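Local coordinates for lipoprotein (Clostridium difficile, PDB 4OTE) that probably binds methionine for uptake across the membrane, and here holds selenomethionine in the cleft between its two lobes, at residues A[35-40]-A[52-57]; A[7-12]-A[214-219]; A[47-50]-A[56-59]; A[13-18]-A[83-88]. All blocks are in the same frame, centred on the assembly; numbering follows the deposited sequence.

Contact 1: residues A[35-40]-A[52-57]; sequences EVKNFD and GEIDAN. With ZN (zinc ion), chain F; ACT (acetate ion), chain R.
I54 meets K37 and F39, two residues of the strand 33-39 whose side chains point to the same face of the sheet. Its two branches divide the work: CG2 of I54 lies against the lysine stem, 4.0 Å from CD of K37, while CD1 of I54 approaches the F39 ring obliquely and loosely, 4.5 Å from CE2 of F39. This is the buried, enclosed side, where I54 also rests on V8 of the strand that runs between 33-39 and 56-58. Toward the solvent the contact opens. K37 begins extended, with CG anti to the backbone N (chi1 -175°), then bends at its last two torsions and brings CE and NZ alongside the carboxylate of E53, CE of K37 3.5 Å from OE2 of E53. The two chains cross at about a right angle, and NZ of K37 stays 3.6 Å from OE2 of E53, a long salt bridge. E53 is set there by the end of helix 44-51, where G52, with positive phi, is the C-prime residue of a Schellman motif and the E53 amide bonds to the carbonyl of A48. The next residue after F39, D40, belongs to a metal site: its OD1 binds a zinc ion at 2.0 Å, D41 contributes a second carboxylate, and an acetate places its O on the metal. The other acetate oxygen, OXT, accepts a hydrogen bond from the D40 backbone N (2.8 Å, 160°). I54 thus gives a small apolar core and the K37 and E53 chains much of the surface, whereas their long ion pair probably contributes only modest attraction.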
loop_
_atom_site.group_PDB
_atom_site.type_symbol
_atom_site.label_atom_id
_atom_site.label_comp_id
_atom_site.label_asym_id
_atom_site.label_seq_id
_atom_site.Cartn_x
_atom_site.Cartn_y
_atom_site.Cartn_z
ATOM N N GLU A 35 0.485 -5.392 -21.284
ATOM C CA GLU A 35 -0.909 -5.076 -21.015
ATOM C C GLU A 35 -1.113 -4.993 -19.509
ATOM O O GLU A 35 -0.757 -5.911 -18.776
ATOM C CB GLU A 35 -1.834 -6.125 -21.621
ATOM C CG GLU A 35 -1.801 -6.141 -23.138
ATOM C CD GLU A 35 -2.747 -7.160 -23.722
ATOM O OE1 GLU A 35 -3.953 -7.100 -23.404
ATOM O OE2 GLU A 35 -2.287 -8.023 -24.501
ATOM N N VAL A 36 -1.673 -3.876 -19.056
ATOM C CA VAL A 36 -1.966 -3.675 -17.646
ATOM C C VAL A 36 -3.445 -3.963 -17.408
ATOM O O VAL A 36 -4.315 -3.356 -18.040
ATOM C CB VAL A 36 -1.640 -2.236 -17.203
ATOM C CG1 VAL A 36 -1.908 -2.057 -15.713
ATOM C CG2 VAL A 36 -0.193 -1.903 -17.541
ATOM N N LYS A 37 -3.720 -4.902 -16.511
ATOM C CA LYS A 37 -5.080 -5.192 -16.083
ATOM C C LYS A 37 -5.329 -4.472 -14.754
ATOM O O LYS A 37 -4.630 -4.712 -13.764
ATOM C CB LYS A 37 -5.264 -6.697 -15.930
ATOM C CG LYS A 37 -6.680 -7.129 -15.601
ATOM C CD LYS A 37 -6.771 -8.634 -15.389
ATOM C CE LYS A 37 -6.700 -9.409 -16.695
ATOM N NZ LYS A 37 -7.790 -9.022 -17.631
ATOM N N ASN A 38 -6.316 -3.581 -14.748
ATOM C CA ASN A 38 -6.617 -2.758 -13.584
ATOM C C ASN A 38 -7.439 -3.529 -12.545
ATOM O O ASN A 38 -8.425 -4.180 -12.885
ATOM C CB ASN A 38 -7.379 -1.506 -14.026
ATOM C CG ASN A 38 -7.680 -0.560 -12.875
ATOM O OD1 ASN A 38 -6.792 -0.195 -12.106
ATOM N ND2 ASN A 38 -8.939 -0.148 -12.757
ATOM N N PHE A 39 -7.019 -3.459 -11.285
ATOM C CA PHE A 39 -7.804 -3.980 -10.168
ATOM C C PHE A 39 -8.069 -2.862 -9.164
ATOM O O PHE A 39 -7.273 -1.937 -9.046
ATOM C CB PHE A 39 -7.073 -5.140 -9.498
ATOM C CG PHE A 39 -7.047 -6.387 -10.325
ATOM C CD1 PHE A 39 -8.110 -7.277 -10.293
ATOM C CD2 PHE A 39 -5.970 -6.666 -11.150
ATOM C CE1 PHE A 39 -8.093 -8.426 -11.062
ATOM C CE2 PHE A 39 -5.947 -7.813 -11.922
ATOM C CZ PHE A 39 -7.010 -8.695 -11.879
ATOM N N ASP A 40 -9.185 -2.948 -8.443
ATOM C CA ASP A 40 -9.581 -1.884 -7.505
ATOM C C ASP A 40 -9.581 -2.344 -6.045
ATOM O O ASP A 40 -10.020 -1.610 -5.153
ATOM C CB ASP A 40 -10.949 -1.309 -7.895
ATOM C CG ASP A 40 -12.055 -2.359 -7.916
ATOM O OD1 ASP A 40 -11.998 -3.313 -7.118
ATOM O OD2 ASP A 40 -12.990 -2.222 -8.732
ATOM N N GLY A 52 -3.484 -17.981 -13.172
ATOM C CA GLY A 52 -2.749 -17.962 -14.436
ATOM C C GLY A 52 -3.246 -16.922 -15.427
ATOM O O GLY A 52 -2.805 -16.902 -16.576
ATOM N N GLU A 53 -4.155 -16.052 -14.995
ATOM C CA GLU A 53 -4.722 -15.033 -15.880
ATOM C C GLU A 53 -3.710 -13.927 -16.194
ATOM O O GLU A 53 -3.726 -13.359 -17.282
ATOM C CB GLU A 53 -5.979 -14.417 -15.258
ATOM C CG GLU A 53 -6.770 -13.571 -16.239
ATOM C CD GLU A 53 -7.961 -12.858 -15.625
ATOM O OE1 GLU A 53 -8.126 -12.858 -14.389
ATOM O OE2 GLU A 53 -8.740 -12.272 -16.404
ATOM N N ILE A 54 -2.847 -13.623 -15.229
ATOM C CA ILE A 54 -1.838 -12.576 -15.373
ATOM C C ILE A 54 -0.463 -13.155 -15.059
ATOM O O ILE A 54 -0.348 -14.115 -14.296
ATOM C CB ILE A 54 -2.132 -11.361 -14.453
ATOM C CG1 ILE A 54 -2.106 -11.764 -12.971
ATOM C CG2 ILE A 54 -3.478 -10.744 -14.811
ATOM C CD1 ILE A 54 -2.504 -10.661 -12.013
ATOM N N ASP A 55 0.572 -12.574 -15.659
ATOM C CA ASP A 55 1.954 -13.024 -15.450
ATOM C C ASP A 55 2.513 -12.547 -14.117
ATOM O O ASP A 55 3.397 -13.182 -13.546
ATOM C CB ASP A 55 2.850 -12.512 -16.573
ATOM C CG ASP A 55 2.476 -13.091 -17.919
ATOM O OD1 ASP A 55 2.532 -14.329 -18.066
ATOM O OD2 ASP A 55 2.127 -12.312 -18.828
ATOM N N ALA A 56 2.002 -11.419 -13.636
ATOM C CA ALA A 56 2.488 -10.811 -12.410
ATOM C C ALA A 56 1.493 -9.771 -11.908
ATOM O O ALA A 56 0.551 -9.406 -12.618
ATOM C CB ALA A 56 3.843 -10.164 -12.656
ATOM N N ASN A 57 1.691 -9.295 -10.684
ATOM C CA ASN A 57 0.930 -8.145 -10.213
ATOM C C ASN A 57 1.797 -7.153 -9.446
ATOM O O ASN A 57 2.872 -7.503 -8.946
ATOM C CB ASN A 57 -0.337 -8.565 -9.435
ATOM C CG ASN A 57 -0.041 -9.287 -8.122
ATOM O OD1 ASN A 57 0.829 -8.884 -7.350
ATOM N ND2 ASN A 57 -0.813 -10.332 -7.840
HETATM ZN ZN ZN F . -12.452 -5.222 -7.114
HETATM C C ACT R . -11.766 -5.485 -9.819
HETATM O O ACT R . -12.745 -5.699 -9.073
HETATM O OXT ACT R . -10.649 -5.203 -9.334
HETATM C CH3 ACT R . -11.934 -5.558 -11.313
#

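Contact 2: residues A[7-12]-A[214-219]; sequences IVVGAT and KVLQDV
L216 reaches from its helix into the corner between I7 and V9, two strand residues that point to the same face of the sheet. Its CB is still 5.4 Å from CG2 of I7, and the contact begins one atom further out. CG, anti to the carbonyl carbon at chi1 -79°, lies 3.9 Å from that same I7 methyl. At the tip the branches part: CD1 of L216 rests over the pair of strand methyls, 3.6 Å from each of CG2 of I7 and CG2 of V9, while CD2 of L216 meets CG2 of V9 at 3.9 Å. Against both neighbours the leucine runs in the opposite direction, so the side chains slide past each other. The pairing places helix 211-220, from late in the chain, on a sheet built around the N-terminal strand, a helix-on-sheet layer of an alpha/beta lobe of the periplasmic binding protein kind. The helix crosses the strand at -61°, with the axes 10.8 Å apart at closest. L216 also touches I27 of helix 24-29, which covers the same face. One helix residue earlier, V215 takes up the end of I7, its CG1 4.2 Å from CD1 of the isoleucine.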
loop_
_atom_site.group_PDB
_atom_site.type_symbol
_atom_site.label_atom_id
_atom_site.label_comp_id
_atom_site.label_asym_id
_atom_site.label_seq_id
_atom_site.Cartn_x
_atom_site.Cartn_y
_atom_site.Cartn_z
ATOM N N ILE A 7 3.168 -9.452 -22.094
ATOM C CA ILE A 7 3.224 -9.552 -20.642
ATOM C C ILE A 7 1.969 -8.887 -20.089
ATOM O O ILE A 7 1.704 -7.722 -20.376
ATOM C CB ILE A 7 4.481 -8.869 -20.066
ATOM C CG1 ILE A 7 5.735 -9.331 -20.812
ATOM C CG2 ILE A 7 4.626 -9.186 -18.584
ATOM C CD1 ILE A 7 7.003 -8.628 -20.372
ATOM N N VAL A 8 1.193 -9.642 -19.318
ATOM C CA VAL A 8 -0.025 -9.143 -18.702
ATOM C C VAL A 8 0.244 -8.964 -17.212
ATOM O O VAL A 8 0.525 -9.936 -16.508
ATOM C CB VAL A 8 -1.192 -10.125 -18.912
ATOM C CG1 VAL A 8 -2.479 -9.574 -18.314
ATOM C CG2 VAL A 8 -1.372 -10.420 -20.397
ATOM N N VAL A 9 0.175 -7.723 -16.738
ATOM C CA VAL A 9 0.399 -7.430 -15.327
ATOM C C VAL A 9 -0.862 -6.829 -14.715
ATOM O O VAL A 9 -1.420 -5.876 -15.256
ATOM C CB VAL A 9 1.582 -6.462 -15.126
ATOM C CG1 VAL A 9 1.915 -6.322 -13.644
ATOM C CG2 VAL A 9 2.803 -6.950 -15.895
ATOM N N GLY A 10 -1.300 -7.399 -13.594
ATOM C CA GLY A 10 -2.413 -6.860 -12.816
ATOM C C GLY A 10 -1.925 -5.818 -11.827
ATOM O O GLY A 10 -0.914 -6.018 -11.170
ATOM N N ALA A 11 -2.631 -4.696 -11.715
ATOM C CA ALA A 11 -2.200 -3.642 -10.799
ATOM C C ALA A 11 -3.328 -2.714 -10.397
ATOM O O ALA A 11 -4.260 -2.476 -11.163
ATOM C CB ALA A 11 -1.075 -2.832 -11.419
ATOM N N THR A 12 -3.232 -2.195 -9.178
ATOM C CA THR A 12 -4.033 -1.047 -8.769
ATOM C C THR A 12 -3.486 0.172 -9.507
ATOM O O THR A 12 -2.286 0.244 -9.782
ATOM C CB THR A 12 -3.960 -0.838 -7.253
ATOM O OG1 THR A 12 -2.600 -0.973 -6.821
ATOM C CG2 THR A 12 -4.808 -1.871 -6.540
ATOM N N LYS A 214 11.867 -11.211 -15.482
ATOM C CA LYS A 214 13.165 -10.564 -15.576
ATOM C C LYS A 214 13.075 -9.207 -16.278
ATOM O O LYS A 214 13.643 -8.219 -15.802
ATOM C CB LYS A 214 14.112 -11.489 -16.329
ATOM C CG LYS A 214 15.563 -11.078 -16.322
ATOM C CD LYS A 214 16.396 -12.181 -16.957
ATOM C CE LYS A 214 17.333 -11.630 -18.011
ATOM N NZ LYS A 214 18.299 -10.665 -17.424
ATOM N N VAL A 215 12.360 -9.159 -17.401
ATOM C CA VAL A 215 12.161 -7.907 -18.139
ATOM C C VAL A 215 11.421 -6.879 -17.281
ATOM O O VAL A 215 11.798 -5.713 -17.243
ATOM C CB VAL A 215 11.403 -8.134 -19.471
ATOM C CG1 VAL A 215 10.774 -6.844 -19.994
ATOM C CG2 VAL A 215 12.341 -8.720 -20.519
ATOM N N LEU A 216 10.370 -7.321 -16.601
ATOM C CA LEU A 216 9.558 -6.434 -15.766
ATOM C C LEU A 216 10.357 -5.843 -14.617
ATOM O O LEU A 216 10.266 -4.647 -14.345
ATOM C CB LEU A 216 8.339 -7.173 -15.208
ATOM C CG LEU A 216 7.154 -7.373 -16.153
ATOM C CD1 LEU A 216 6.109 -8.236 -15.463
ATOM C CD2 LEU A 216 6.554 -6.039 -16.575
ATOM N N GLN A 217 11.142 -6.679 -13.942
ATOM C CA GLN A 217 11.923 -6.208 -12.805
ATOM C C GLN A 217 13.106 -5.349 -13.237
ATOM O O GLN A 217 13.552 -4.495 -12.474
ATOM C CB GLN A 217 12.362 -7.373 -11.920
ATOM C CG GLN A 217 11.184 -8.035 -11.218
ATOM C CD GLN A 217 11.573 -8.741 -9.940
ATOM O OE1 GLN A 217 11.244 -8.284 -8.849
ATOM N NE2 GLN A 217 12.280 -9.855 -10.069
ATOM N N ASP A 218 13.592 -5.555 -14.461
ATOM C CA ASP A 218 14.607 -4.675 -15.038
ATOM C C ASP A 218 14.053 -3.268 -15.231
ATOM O O ASP A 218 14.621 -2.303 -14.720
ATOM C CB ASP A 218 15.132 -5.221 -16.377
ATOM C CG ASP A 218 16.256 -6.229 -16.201
ATOM O OD1 ASP A 218 16.705 -6.432 -15.051
ATOM O OD2 ASP A 218 16.697 -6.812 -17.219
ATOM N N VAL A 219 12.929 -3.150 -15.937
ATOM C CA VAL A 219 12.372 -1.826 -16.220
ATOM C C VAL A 219 11.842 -1.154 -14.952
ATOM O O VAL A 219 11.907 0.067 -14.838
ATOM C CB VAL A 219 11.285 -1.842 -17.320
ATOM C CG1 VAL A 219 11.806 -2.531 -18.577
ATOM C CG2 VAL A 219 10.001 -2.498 -16.834
#

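Contact 3: residues A[47-50]-A[56-59]; sequences EALN and ANLF. With MSE (selenomethionine), chain C.
The carboxamide of N57 is the flat group that meets L49: CD2 of the leucine comes in above the amide plane at its nitrogen end, 3.6 Å from ND2 of N57, and CB of L49 reaches the same nitrogen at 3.7 Å. The asparagine side chain points at the helix, and chi1 66°, with CG between the backbone N and the carbonyl carbon, turns the amide so that L49 lies over its nitrogen end. ND2 donates to OD1 of N46 and weakly to the P45 carbonyl at the start of the helix, which fixes the rotation of the amide, while OD1 accepts a weak bond from NE2 of Q60. The second flat group, the F59 ring, has CG of N57 in its plane at the edge, 3.5 Å from CE1 of F59. Across the ring, the methyl CE of the bound selenomethionine lies obliquely 3.7 Å from CD2 of F59, so N57 backs a wall of the ligand pocket. The other branch of L49 turns to the backbone, its CD1 3.7 Å from CA of A56. Strand 56-58 runs between strands 6-12 and 199-204. Helix 44-51 leads into it through a short loop and presses L49 onto one face, where L49 also touches I76 of strand 76-84, while A56 points to the other face and meets L216 and I213 of helix 211-220.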
loop_
_atom_site.group_PDB
_atom_site.type_symbol
_atom_site.label_atom_id
_atom_site.label_comp_id
_atom_site.label_asym_id
_atom_site.label_seq_id
_atom_site.Cartn_x
_atom_site.Cartn_y
_atom_site.Cartn_z
ATOM N N GLU A 47 -5.531 -13.773 -6.712
ATOM C CA GLU A 47 -6.336 -14.837 -7.313
ATOM C C GLU A 47 -5.972 -14.974 -8.779
ATOM O O GLU A 47 -5.573 -16.044 -9.233
ATOM C CB GLU A 47 -7.836 -14.540 -7.191
ATOM C CG GLU A 47 -8.439 -14.853 -5.831
ATOM C CD GLU A 47 -8.510 -16.342 -5.526
ATOM O OE1 GLU A 47 -8.545 -17.156 -6.478
ATOM O OE2 GLU A 47 -8.531 -16.699 -4.327
ATOM N N ALA A 48 -6.091 -13.868 -9.504
ATOM C CA ALA A 48 -5.784 -13.835 -10.927
ATOM C C ALA A 48 -4.376 -14.346 -11.202
ATOM O O ALA A 48 -4.163 -15.114 -12.142
ATOM C CB ALA A 48 -5.953 -12.422 -11.464
ATOM N N LEU A 49 -3.420 -13.928 -10.376
ATOM C CA LEU A 49 -2.039 -14.376 -10.529
ATOM C C LEU A 49 -1.916 -15.894 -10.347
ATOM O O LEU A 49 -1.256 -16.572 -11.135
ATOM C CB LEU A 49 -1.123 -13.648 -9.539
ATOM C CG LEU A 49 0.356 -14.040 -9.549
ATOM C CD1 LEU A 49 0.954 -13.837 -10.933
ATOM C CD2 LEU A 49 1.137 -13.256 -8.503
ATOM N N ASN A 50 -2.553 -16.422 -9.309
ATOM C CA ASN A 50 -2.473 -17.847 -9.020
ATOM C C ASN A 50 -3.252 -18.684 -10.039
ATOM O O ASN A 50 -2.844 -19.795 -10.372
ATOM C CB ASN A 50 -2.972 -18.126 -7.606
ATOM C CG ASN A 50 -2.525 -19.480 -7.087
ATOM O OD1 ASN A 50 -1.328 -19.771 -7.012
ATOM N ND2 ASN A 50 -3.484 -20.308 -6.707
ATOM N N ALA A 56 2.002 -11.419 -13.636
ATOM C CA ALA A 56 2.488 -10.811 -12.410
ATOM C C ALA A 56 1.493 -9.771 -11.908
ATOM O O ALA A 56 0.551 -9.406 -12.618
ATOM C CB ALA A 56 3.843 -10.164 -12.656
ATOM N N ASN A 57 1.691 -9.295 -10.684
ATOM C CA ASN A 57 0.930 -8.145 -10.213
ATOM C C ASN A 57 1.797 -7.153 -9.446
ATOM O O ASN A 57 2.872 -7.503 -8.946
ATOM C CB ASN A 57 -0.337 -8.565 -9.435
ATOM C CG ASN A 57 -0.041 -9.287 -8.122
ATOM O OD1 ASN A 57 0.829 -8.884 -7.350
ATOM N ND2 ASN A 57 -0.813 -10.332 -7.840
ATOM N N LEU A 58 1.336 -5.905 -9.402
ATOM C CA LEU A 58 2.047 -4.825 -8.732
ATOM C C LEU A 58 1.083 -4.022 -7.861
ATOM O O LEU A 58 0.459 -3.064 -8.325
ATOM C CB LEU A 58 2.726 -3.920 -9.765
ATOM C CG LEU A 58 3.604 -2.790 -9.215
ATOM C CD1 LEU A 58 4.680 -3.327 -8.285
ATOM C CD2 LEU A 58 4.229 -1.998 -10.350
ATOM N N PHE A 59 0.946 -4.432 -6.603
ATOM C CA PHE A 59 0.048 -3.739 -5.667
ATOM C C PHE A 59 0.390 -3.925 -4.181
ATOM O O PHE A 59 -0.050 -3.127 -3.357
ATOM C CB PHE A 59 -1.410 -4.172 -5.909
ATOM C CG PHE A 59 -1.758 -5.509 -5.310
ATOM C CD1 PHE A 59 -1.309 -6.686 -5.886
ATOM C CD2 PHE A 59 -2.534 -5.585 -4.159
ATOM C CE1 PHE A 59 -1.624 -7.916 -5.326
ATOM C CE2 PHE A 59 -2.853 -6.807 -3.594
ATOM C CZ PHE A 59 -2.398 -7.976 -4.179
HETATM N N MSE C 301 0.191 0.519 -1.320
HETATM C CA MSE C 301 -0.213 -0.224 -0.080
HETATM C C MSE C 301 0.714 0.150 1.024
HETATM O O MSE C 301 1.934 0.004 0.895
HETATM O OXT MSE C 301 0.251 0.602 2.073
HETATM C CB MSE C 301 -0.184 -1.742 -0.252
HETATM C CG MSE C 301 -0.754 -2.465 0.972
HETATM SE SE MSE C 301 -0.528 -4.417 0.803
HETATM C CE MSE C 301 -1.884 -4.700 -0.583
#

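Contact 4: residues A[13-18]-A[83-88]; sequences LVPGGE and YVCPAI. With ZN (zinc ion), chain G; MSE (selenomethionine), chain C.
P15 meets Y83 and C85, and G16 meets Y83, where the first turn of helix 13-22 approaches the end of strand 76-84. The helix opens with a wider pi-type turn, in which N of E18 donates to O of L13 at 3.0 Å. V14 turns its carbonyl to the hydroxyl of T174, a residue of the selenomethionine pocket, and is joined to the next residue by a cis peptide bond. P15 then presents the outer corner of its ring: CG of P15 lies obliquely to the phenol, 3.5 Å from CE1 of Y83, and is also 4.0 Å from SG of C85. At G16 the tyrosine hydroxyl draws up to the main chain, with OH of Y83 3.5 Å from CA of G16. CG of Y83, between the backbone N and the carbonyl carbon (chi1 48°), sends the ring toward the helix. E18 closes the segment away from this packing; its OE2 binds a zinc ion at 2.1 Å, shared with E22, and is hydrogen-bonded to K232, while OE1 of E18 stays at a longer 2.8 Å from the metal. On the ligand side, CB of C85 is 3.7 Å from the carboxylate O of selenomethionine. Past C85 the chain leaves one sheet for strand 88-90 of the other, an interlobe crossing bordering the ligand cleft, as is typical of two-lobed periplasmic binding proteins.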
loop_
_atom_site.group_PDB
_atom_site.type_symbol
_atom_site.label_atom_id
_atom_site.label_comp_id
_atom_site.label_asym_id
_atom_site.label_seq_id
_atom_site.Cartn_x
_atom_site.Cartn_y
_atom_site.Cartn_z
ATOM N N LEU A 13 -4.357 1.115 -9.850
ATOM C CA LEU A 13 -3.936 2.262 -10.657
ATOM C C LEU A 13 -2.766 3.010 -10.023
ATOM O O LEU A 13 -1.763 3.276 -10.689
ATOM C CB LEU A 13 -5.096 3.228 -10.883
ATOM C CG LEU A 13 -4.811 4.414 -11.817
ATOM C CD1 LEU A 13 -4.301 3.955 -13.179
ATOM C CD2 LEU A 13 -6.057 5.276 -11.973
ATOM N N VAL A 14 -2.894 3.334 -8.740
ATOM C CA VAL A 14 -1.895 4.142 -8.048
ATOM C C VAL A 14 -1.157 3.308 -7.001
ATOM O O VAL A 14 -1.793 2.707 -6.138
ATOM C CB VAL A 14 -2.548 5.357 -7.363
ATOM C CG1 VAL A 14 -1.522 6.131 -6.541
ATOM C CG2 VAL A 14 -3.203 6.255 -8.402
ATOM N N PRO A 15 0.187 3.267 -7.066
ATOM C CA PRO A 15 1.074 3.860 -8.074
ATOM C C PRO A 15 1.489 2.905 -9.199
ATOM O O PRO A 15 2.017 3.352 -10.213
ATOM C CB PRO A 15 2.307 4.256 -7.253
ATOM C CG PRO A 15 2.317 3.333 -6.084
ATOM C CD PRO A 15 0.958 2.694 -5.949
ATOM N N GLY A 16 1.254 1.611 -9.020
ATOM C CA GLY A 16 1.803 0.593 -9.915
ATOM C C GLY A 16 1.262 0.604 -11.332
ATOM O O GLY A 16 2.019 0.413 -12.291
ATOM N N GLY A 17 -0.045 0.814 -11.469
ATOM C CA GLY A 17 -0.691 0.818 -12.780
ATOM C C GLY A 17 -0.145 1.904 -13.689
ATOM O O GLY A 17 0.268 1.632 -14.817
ATOM N N GLU A 18 -0.123 3.133 -13.182
ATOM C CA GLU A 18 0.334 4.287 -13.953
ATOM C C GLU A 18 1.847 4.238 -14.195
ATOM O O GLU A 18 2.312 4.683 -15.242
ATOM C CB GLU A 18 -0.098 5.590 -13.259
ATOM C CG GLU A 18 0.492 6.892 -13.795
ATOM C CD GLU A 18 0.263 7.135 -15.281
ATOM O OE1 GLU A 18 -0.595 6.471 -15.897
ATOM O OE2 GLU A 18 0.953 8.018 -15.844
ATOM N N TYR A 83 9.311 0.285 -4.077
ATOM C CA TYR A 83 8.996 1.557 -3.449
ATOM C C TYR A 83 8.100 1.368 -2.234
ATOM O O TYR A 83 7.323 0.408 -2.165
ATOM C CB TYR A 83 8.307 2.489 -4.453
ATOM C CG TYR A 83 7.169 1.833 -5.207
ATOM C CD1 TYR A 83 5.912 1.678 -4.622
ATOM C CD2 TYR A 83 7.349 1.368 -6.503
ATOM C CE1 TYR A 83 4.873 1.069 -5.310
ATOM C CE2 TYR A 83 6.315 0.764 -7.200
ATOM C CZ TYR A 83 5.081 0.616 -6.603
ATOM O OH TYR A 83 4.057 0.009 -7.299
ATOM N N VAL A 84 8.220 2.291 -1.284
ATOM C CA VAL A 84 7.397 2.294 -0.084
ATOM C C VAL A 84 6.292 3.332 -0.241
ATOM O O VAL A 84 6.497 4.366 -0.881
ATOM C CB VAL A 84 8.227 2.638 1.165
ATOM C CG1 VAL A 84 7.440 2.314 2.421
ATOM C CG2 VAL A 84 9.547 1.879 1.164
ATOM N N CYS A 85 5.132 3.044 0.342
ATOM C CA CYS A 85 3.992 3.937 0.327
ATOM C C CYS A 85 3.558 4.128 1.777
ATOM O O CYS A 85 2.599 3.495 2.225
ATOM C CB CYS A 85 2.847 3.329 -0.496
ATOM S SG CYS A 85 3.242 2.982 -2.231
ATOM N N PRO A 86 4.279 4.985 2.526
ATOM C CA PRO A 86 3.975 5.151 3.943
ATOM C C PRO A 86 2.514 5.516 4.162
ATOM O O PRO A 86 1.967 6.329 3.416
ATOM C CB PRO A 86 4.875 6.315 4.370
ATOM C CG PRO A 86 5.965 6.365 3.366
ATOM C CD PRO A 86 5.372 5.870 2.085
ATOM N N ALA A 87 1.891 4.901 5.164
ATOM C CA ALA A 87 0.532 5.251 5.552
ATOM C C ALA A 87 0.487 6.719 5.943
ATOM O O ALA A 87 1.385 7.214 6.616
ATOM C CB ALA A 87 0.067 4.384 6.714
ATOM N N ILE A 88 -0.549 7.413 5.497
ATOM C CA ILE A 88 -0.725 8.822 5.806
ATOM C C ILE A 88 -2.038 9.005 6.551
ATOM O O ILE A 88 -3.063 8.430 6.172
ATOM C CB ILE A 88 -0.690 9.691 4.529
ATOM C CG1 ILE A 88 0.726 9.681 3.943
ATOM C CG2 ILE A 88 -1.118 11.126 4.840
ATOM C CD1 ILE A 88 0.826 10.271 2.554
HETATM ZN ZN ZN G . 0.517 8.114 -17.867
HETATM N N MSE C 301 0.191 0.519 -1.320
HETATM C CA MSE C 301 -0.213 -0.224 -0.080
HETATM C C MSE C 301 0.714 0.150 1.024
HETATM O O MSE C 301 1.934 0.004 0.895
HETATM O OXT MSE C 301 0.251 0.602 2.073
HETATM C CB MSE C 301 -0.184 -1.742 -0.252
HETATM C CG MSE C 301 -0.754 -2.465 0.972
HETATM SE SE MSE C 301 -0.528 -4.417 0.803
HETATM C CE MSE C 301 -1.884 -4.700 -0.583
#

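In the fold
Contacts 1, 2 and 3 cluster in one lobe, around a sheet in which strand 6-12 lies between the parallel strands 33-39 and 56-58. Centres of contacts 1 and 3 are about 6 Å apart, and both end on strand 56-58; contact 2 is about 9 and 10 Å from them, with its helix 211-220 on the other face of the sheet. Contact 4 lies about 15 to 16 Å from the rest, at the cleft, and like contact 3 touches the selenomethionine. Along the chain, contact 2 encloses contact 4, which in turn encloses contacts 1 and 3. The early beta-alpha-beta units and a late helix therefore build one lobe, whose strand ends face the ligand.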